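Local atomic coordinates of outer membrane protein assembly factor BamA (Haemophilus ducreyi, PDB entry 4K3C), a protein that probably assembles and inserts beta-barrel proteins into the outer membrane as part of the Bam complex, here represented by its membrane barrel and last two POTRA domains. Residues Glu277-Glu283 against Tyr412-Phe418; Thr463-Trp469 against Asp481-Tyr485. All coordinates share one frame; numbering follows the deposited sequence.

Interaction 1 (Glu277-Glu283 against Tyr412-Phe418); sequences EREYTRE and YYREDGF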
loop_
_atom_site.group_PDB
_atom_site.type_symbol
_atom_site.label_atom_id
_atom_site.label_comp_id
_atom_site.label_asym_id
_atom_site.label_seq_id
_atom_site.Cartn_x
_atom_site.Cartn_y
_atom_site.Cartn_z
ATOM N N GLU A 277 -31.360 -6.310 -17.082
ATOM C CA GLU A 277 -32.809 -6.438 -17.256
ATOM C C GLU A 277 -33.493 -5.189 -17.766
ATOM O O GLU A 277 -34.713 -5.072 -17.686
ATOM C CB GLU A 277 -33.498 -6.982 -15.992
ATOM C CG GLU A 277 -33.846 -5.964 -14.921
ATOM C CD GLU A 277 -35.324 -5.996 -14.573
ATOM O OE1 GLU A 277 -36.154 -5.877 -15.500
ATOM O OE2 GLU A 277 -35.655 -6.148 -13.374
ATOM N N ARG A 278 -32.699 -4.276 -18.311
ATOM C CA ARG A 278 -33.219 -3.117 -19.038
ATOM C C ARG A 278 -33.931 -2.097 -18.163
ATOM O O ARG A 278 -35.137 -2.183 -17.936
ATOM C CB ARG A 278 -34.109 -3.537 -20.217
ATOM C CG ARG A 278 -34.585 -2.374 -21.073
ATOM C CD ARG A 278 -35.343 -2.840 -22.312
ATOM N NE ARG A 278 -35.659 -1.710 -23.181
ATOM C CZ ARG A 278 -36.847 -1.490 -23.732
ATOM N NH1 ARG A 278 -37.851 -2.330 -23.526
ATOM N NH2 ARG A 278 -37.028 -0.426 -24.497
ATOM N N GLU A 279 -33.170 -1.123 -17.678
ATOM C CA GLU A 279 -33.765 0.003 -16.983
ATOM C C GLU A 279 -33.416 1.357 -17.622
ATOM O O GLU A 279 -32.619 1.444 -18.550
ATOM C CB GLU A 279 -33.429 -0.033 -15.486
ATOM C CG GLU A 279 -32.041 0.433 -15.124
ATOM C CD GLU A 279 -31.930 1.938 -15.105
ATOM O OE1 GLU A 279 -31.131 2.467 -15.896
ATOM O OE2 GLU A 279 -32.672 2.590 -14.341
ATOM N N TYR A 280 -34.007 2.407 -17.071
ATOM C CA TYR A 280 -34.049 3.729 -17.679
ATOM C C TYR A 280 -32.703 4.390 -17.975
ATOM O O TYR A 280 -32.386 4.642 -19.133
ATOM C CB TYR A 280 -34.905 4.637 -16.804
ATOM C CG TYR A 280 -34.942 6.053 -17.277
ATOM C CD1 TYR A 280 -35.738 6.419 -18.336
ATOM C CD2 TYR A 280 -34.187 7.032 -16.649
ATOM C CE1 TYR A 280 -35.776 7.714 -18.769
ATOM C CE2 TYR A 280 -34.222 8.335 -17.074
ATOM C CZ TYR A 280 -35.019 8.667 -18.137
ATOM O OH TYR A 280 -35.049 9.958 -18.572
ATOM N N THR A 281 -31.932 4.688 -16.931
ATOM C CA THR A 281 -30.610 5.296 -17.081
ATOM C C THR A 281 -29.648 4.421 -17.881
ATOM O O THR A 281 -28.830 4.920 -18.663
ATOM C CB THR A 281 -29.998 5.564 -15.719
ATOM O OG1 THR A 281 -30.679 6.667 -15.115
ATOM C CG2 THR A 281 -28.501 5.882 -15.840
ATOM N N ARG A 282 -29.746 3.110 -17.681
ATOM C CA ARG A 282 -28.905 2.168 -18.411
ATOM C C ARG A 282 -29.161 2.233 -19.892
ATOM O O ARG A 282 -28.220 2.214 -20.674
ATOM C CB ARG A 282 -29.168 0.751 -17.950
ATOM C CG ARG A 282 -28.518 0.415 -16.649
ATOM C CD ARG A 282 -28.814 -1.019 -16.337
ATOM N NE ARG A 282 -28.082 -1.496 -15.180
ATOM C CZ ARG A 282 -28.410 -2.594 -14.520
ATOM N NH1 ARG A 282 -29.467 -3.309 -14.913
ATOM N NH2 ARG A 282 -27.685 -2.964 -13.474
ATOM N N GLU A 283 -30.439 2.291 -20.263
ATOM C CA GLU A 283 -30.850 2.378 -21.666
ATOM C C GLU A 283 -30.147 3.542 -22.357
ATOM O O GLU A 283 -29.686 3.437 -23.509
ATOM C CB GLU A 283 -32.370 2.552 -21.773
ATOM C CG GLU A 283 -33.107 1.313 -22.252
ATOM C CD GLU A 283 -33.859 1.568 -23.514
ATOM O OE1 GLU A 283 -33.435 2.473 -24.255
ATOM O OE2 GLU A 283 -34.875 0.885 -23.765
ATOM N N TYR A 412 -37.377 0.251 -14.004
ATOM C CA TYR A 412 -37.533 -0.777 -15.024
ATOM C C TYR A 412 -38.734 -0.552 -15.933
ATOM O O TYR A 412 -39.492 0.406 -15.763
ATOM C CB TYR A 412 -37.616 -2.156 -14.381
ATOM C CG TYR A 412 -36.430 -2.476 -13.505
ATOM C CD1 TYR A 412 -35.153 -2.514 -14.027
ATOM C CD2 TYR A 412 -36.592 -2.752 -12.162
ATOM C CE1 TYR A 412 -34.067 -2.801 -13.237
ATOM C CE2 TYR A 412 -35.521 -3.049 -11.365
ATOM C CZ TYR A 412 -34.258 -3.070 -11.903
ATOM O OH TYR A 412 -33.185 -3.373 -11.091
ATOM N N TYR A 413 -38.899 -1.455 -16.892
ATOM C CA TYR A 413 -39.909 -1.316 -17.926
ATOM C C TYR A 413 -41.202 -2.014 -17.498
ATOM O O TYR A 413 -41.164 -3.119 -16.964
ATOM C CB TYR A 413 -39.364 -1.917 -19.225
ATOM C CG TYR A 413 -39.838 -1.232 -20.483
ATOM C CD1 TYR A 413 -39.234 -0.062 -20.932
ATOM C CD2 TYR A 413 -40.883 -1.761 -21.235
ATOM C CE1 TYR A 413 -39.673 0.571 -22.094
ATOM C CE2 TYR A 413 -41.326 -1.137 -22.399
ATOM C CZ TYR A 413 -40.716 0.028 -22.828
ATOM O OH TYR A 413 -41.158 0.648 -23.982
ATOM N N ARG A 414 -42.341 -1.361 -17.715
ATOM C CA ARG A 414 -43.642 -1.948 -17.384
ATOM C C ARG A 414 -44.651 -1.889 -18.539
ATOM O O ARG A 414 -45.847 -2.061 -18.311
ATOM C CB ARG A 414 -44.235 -1.283 -16.142
ATOM N N GLU A 415 -44.152 -1.655 -19.758
ATOM C CA GLU A 415 -44.942 -1.577 -21.009
ATOM C C GLU A 415 -46.310 -0.901 -20.861
ATOM O O GLU A 415 -47.263 -1.573 -20.478
ATOM C CB GLU A 415 -45.089 -2.965 -21.650
ATOM N N ASP A 416 -46.465 0.391 -21.175
ATOM C CA ASP A 416 -45.531 1.298 -21.874
ATOM C C ASP A 416 -44.044 1.351 -21.482
ATOM O O ASP A 416 -43.180 1.452 -22.358
ATOM C CB ASP A 416 -46.094 2.728 -21.823
ATOM C CG ASP A 416 -45.947 3.380 -20.441
ATOM O OD1 ASP A 416 -45.923 2.659 -19.418
ATOM O OD2 ASP A 416 -45.855 4.624 -20.384
ATOM N N GLY A 417 -43.748 1.318 -20.184
ATOM C CA GLY A 417 -42.375 1.166 -19.745
ATOM C C GLY A 417 -41.752 2.358 -19.062
ATOM O O GLY A 417 -42.178 3.495 -19.239
ATOM N N PHE A 418 -40.714 2.075 -18.287
ATOM C CA PHE A 418 -39.984 3.075 -17.508
ATOM C C PHE A 418 -40.907 3.900 -16.627
ATOM O O PHE A 418 -40.717 5.096 -16.435
ATOM C CB PHE A 418 -39.049 3.923 -18.386
ATOM C CG PHE A 418 -37.968 3.113 -19.063
ATOM C CD1 PHE A 418 -37.509 1.931 -18.491
ATOM C CD2 PHE A 418 -37.430 3.506 -20.273
ATOM C CE1 PHE A 418 -36.531 1.168 -19.110
ATOM C CE2 PHE A 418 -36.449 2.744 -20.889
ATOM C CZ PHE A 418 -36.001 1.574 -20.303
#
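F418 lies against the start of helix 280-288, with the CA of Y280 centred over one ring face, 3.8 Å from the ring centroid in a CH-pi contact. The Y280 ring turns its own edge to F418, an offset edge-to-face pair with planes at 82°, while CG of E283 meets the F418 rim at CZ (3.5 Å). Beside this, the guanidinium of R278 spreads over Y413. Its CZ stands 4.1 Å from the ring centroid, and the planes differ by 27°, a cation-pi stack. The extended R278 chain, with CG trans to its own N (chi1 -175°), carries the group that far. A third pairing places the E277 carboxylate almost parallel to the Y412 ring, CD to CD1 3.5 Å, and CB of E279 comes near the same ring atom.

Behind these first contacts, E283 OE2 takes both NE (2.8 Å) and NH2 (2.6 Å) of R278 side-on, which holds the guanidinium's rotation. E279 is the N-cap of the helix, though its bond to R282 N is modelled too short and is doubtful in detail; its other oxygen accepts from I411 N. The Y412 hydroxyl bonds to D424. The contact thus joins two extracellular loops of the 16-stranded Omp85 barrel. With no hydrogen bond between the segments, it rests on the faces and edges of aromatic rings, and the arginine's positive charge is paired with the E283 carboxylate and probably also stabilised by the Y413 pi face.

Interaction 2 (Thr463-Trp469 against Asp481-Tyr485); sequences TVWNTKW and DFGDY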
loop_
_atom_site.group_PDB
_atom_site.type_symbol
_atom_site.label_atom_id
_atom_site.label_comp_id
_atom_site.label_asym_id
_atom_site.label_seq_id
_atom_site.Cartn_x
_atom_site.Cartn_y
_atom_site.Cartn_z
ATOM N N THR A 463 -23.016 10.150 0.353
ATOM C CA THR A 463 -23.988 10.684 -0.591
ATOM C C THR A 463 -23.617 10.271 -2.016
ATOM O O THR A 463 -22.523 10.552 -2.483
ATOM C CB THR A 463 -24.107 12.241 -0.475
ATOM O OG1 THR A 463 -24.798 12.773 -1.612
ATOM C CG2 THR A 463 -22.742 12.862 -0.424
ATOM N N VAL A 464 -24.532 9.594 -2.700
ATOM C CA VAL A 464 -24.314 9.210 -4.091
ATOM C C VAL A 464 -25.396 9.751 -5.013
ATOM O O VAL A 464 -26.571 9.413 -4.892
ATOM C CB VAL A 464 -24.278 7.680 -4.281
ATOM C CG1 VAL A 464 -24.074 7.361 -5.749
ATOM C CG2 VAL A 464 -23.184 7.054 -3.445
ATOM N N TRP A 465 -24.993 10.562 -5.966
ATOM C CA TRP A 465 -25.952 11.156 -6.871
ATOM C C TRP A 465 -25.551 11.061 -8.333
ATOM O O TRP A 465 -24.413 10.728 -8.651
ATOM C CB TRP A 465 -26.209 12.615 -6.489
ATOM C CG TRP A 465 -25.112 13.640 -6.806
ATOM C CD1 TRP A 465 -25.126 14.550 -7.811
ATOM C CD2 TRP A 465 -23.901 13.876 -6.074
ATOM N NE1 TRP A 465 -24.007 15.329 -7.762
ATOM C CE2 TRP A 465 -23.240 14.940 -6.697
ATOM C CE3 TRP A 465 -23.311 13.281 -4.956
ATOM C CZ2 TRP A 465 -22.020 15.433 -6.249
ATOM C CZ3 TRP A 465 -22.094 13.767 -4.515
ATOM C CH2 TRP A 465 -21.465 14.837 -5.161
ATOM N N ASN A 466 -26.513 11.381 -9.197
ATOM C CA ASN A 466 -26.375 11.382 -10.640
ATOM C C ASN A 466 -26.408 12.821 -11.120
ATOM O O ASN A 466 -27.482 13.429 -11.184
ATOM C CB ASN A 466 -27.573 10.627 -11.227
ATOM C CG ASN A 466 -27.612 10.621 -12.758
ATOM O OD1 ASN A 466 -26.950 11.423 -13.435
ATOM N ND2 ASN A 466 -28.423 9.706 -13.313
ATOM N N THR A 467 -25.248 13.355 -11.492
ATOM C CA THR A 467 -25.166 14.705 -12.054
ATOM C C THR A 467 -26.044 14.949 -13.279
ATOM O O THR A 467 -26.435 16.084 -13.537
ATOM C CB THR A 467 -23.741 15.066 -12.459
ATOM O OG1 THR A 467 -23.326 14.202 -13.528
ATOM C CG2 THR A 467 -22.798 14.916 -11.278
ATOM N N LYS A 468 -26.362 13.923 -14.053
ATOM C CA LYS A 468 -27.106 14.215 -15.270
ATOM C C LYS A 468 -28.613 14.060 -15.099
ATOM O O LYS A 468 -29.369 14.297 -16.039
ATOM C CB LYS A 468 -26.575 13.393 -16.452
ATOM C CG LYS A 468 -25.054 13.424 -16.565
ATOM C CD LYS A 468 -24.567 13.130 -17.971
ATOM C CE LYS A 468 -23.114 12.645 -17.981
ATOM N NZ LYS A 468 -22.999 11.147 -17.984
ATOM N N TRP A 469 -29.046 13.691 -13.892
ATOM C CA TRP A 469 -30.463 13.406 -13.640
ATOM C C TRP A 469 -31.401 14.637 -13.844
ATOM O O TRP A 469 -32.642 14.514 -13.919
ATOM C CB TRP A 469 -30.663 12.722 -12.277
ATOM C CG TRP A 469 -32.112 12.415 -12.030
ATOM C CD1 TRP A 469 -33.010 13.191 -11.354
ATOM C CD2 TRP A 469 -32.850 11.283 -12.514
ATOM N NE1 TRP A 469 -34.252 12.608 -11.374
ATOM C CE2 TRP A 469 -34.183 11.436 -12.077
ATOM C CE3 TRP A 469 -32.512 10.152 -13.269
ATOM C CZ2 TRP A 469 -35.176 10.505 -12.366
ATOM C CZ3 TRP A 469 -33.496 9.229 -13.556
ATOM C CH2 TRP A 469 -34.816 9.410 -13.099
ATOM N N ASP A 481 -35.198 13.597 -6.170
ATOM C CA ASP A 481 -34.232 14.264 -7.038
ATOM C C ASP A 481 -32.916 13.494 -6.983
ATOM O O ASP A 481 -32.059 13.739 -6.124
ATOM C CB ASP A 481 -34.021 15.696 -6.569
ATOM C CG ASP A 481 -33.291 16.541 -7.574
ATOM O OD1 ASP A 481 -32.646 15.970 -8.482
ATOM O OD2 ASP A 481 -33.360 17.788 -7.436
ATOM N N PHE A 482 -32.753 12.561 -7.910
ATOM C CA PHE A 482 -31.628 11.651 -7.852
ATOM C C PHE A 482 -30.330 12.382 -8.134
ATOM O O PHE A 482 -29.246 11.866 -7.864
ATOM C CB PHE A 482 -31.846 10.495 -8.812
ATOM C CG PHE A 482 -32.899 9.520 -8.348
ATOM C CD1 PHE A 482 -32.727 8.808 -7.168
ATOM C CD2 PHE A 482 -34.053 9.305 -9.090
ATOM C CE1 PHE A 482 -33.684 7.902 -6.728
ATOM C CE2 PHE A 482 -35.023 8.399 -8.654
ATOM C CZ PHE A 482 -34.833 7.697 -7.473
ATOM N N GLY A 483 -30.467 13.602 -8.651
ATOM C CA GLY A 483 -29.336 14.462 -8.943
ATOM C C GLY A 483 -28.999 15.435 -7.823
ATOM O O GLY A 483 -28.035 16.204 -7.908
ATOM N N ASP A 484 -29.791 15.404 -6.757
ATOM C CA ASP A 484 -29.518 16.250 -5.612
ATOM C C ASP A 484 -28.404 15.697 -4.726
ATOM O O ASP A 484 -28.583 14.690 -4.041
ATOM C CB ASP A 484 -30.782 16.452 -4.794
ATOM C CG ASP A 484 -30.579 17.413 -3.644
ATOM O OD1 ASP A 484 -29.709 18.312 -3.755
ATOM O OD2 ASP A 484 -31.301 17.269 -2.635
ATOM N N TYR A 485 -27.258 16.372 -4.734
ATOM C CA TYR A 485 -26.134 15.974 -3.893
ATOM C C TYR A 485 -26.475 16.041 -2.393
ATOM O O TYR A 485 -25.791 15.435 -1.581
ATOM C CB TYR A 485 -24.884 16.818 -4.210
ATOM C CG TYR A 485 -24.733 18.028 -3.323
ATOM C CD1 TYR A 485 -25.333 19.233 -3.653
ATOM C CD2 TYR A 485 -23.999 17.963 -2.146
ATOM C CE1 TYR A 485 -25.204 20.337 -2.840
ATOM C CE2 TYR A 485 -23.865 19.061 -1.319
ATOM C CZ TYR A 485 -24.471 20.248 -1.666
ATOM O OH TYR A 485 -24.351 21.349 -0.833
#
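N466 and F482 are joined by a backbone hydrogen bond where two type I beta turns, N466-W469 and D481-D484, come together in the extracellular loop that follows strand 453-465 of the Omp85 barrel. N466 N reaches F482 O at 3.1 Å and nearly straight (170°). Nearer the barrel, the hydroxyl of T463 donates to Y485 O (2.8 Å), tying the outgoing strand to the returning loop at a second point.

The aromatic contacts fall into two groups. At the far end, F482 presents its edge to the face of W469, a T-shaped pair with planes at 88° and the F482 centroid 5.2 Å from that of the six-membered ring. CB of F482 sits over the five-membered ring of W469, 3.8 Å from its centroid. At the strand end, CB of Y485 stands over the six-membered ring of W465, 3.6 Å from the centroid. The W465 side chain starts with CG between N and C of its backbone (chi1 74°), which lays the indole beside Y485; W465 also touches A430 and V432 of the adjoining strand.

Each turn carries an Asx turn as well. In the first, N466 OD1 accepts from the backbone N of K468; the K468 side chain, through NZ, forms a salt bridge with E383. In the second, D481 OD1 receives G483 N (3.2 Å) out of the carboxylate plane, and the same oxygen lies at the indole edge, 4.0 Å from CD1 of W469.

How the interactions relate
Both contacts are partly buried and belong to the extracellular loops above the barrel, but they join different things. Interaction 1 brings together two separate loops, 129 residues apart, through ring packing and a cation-pi stack, with a salt bridge inside one segment orienting the arginine. Interaction 2 closes a single loop on itself, its two segments 12 residues apart, and adds direct hydrogen bonds to its aromatic packing, one end being the last residues of barrel strand 453-465. Their centres are about 19 Å apart, yet they meet: Y280 CE2 of interaction 1 packs on W469 CZ3 of interaction 2 at 3.7 Å. Strand 409-412 serves both, since the side chains of Y280 and W469 each touch I411.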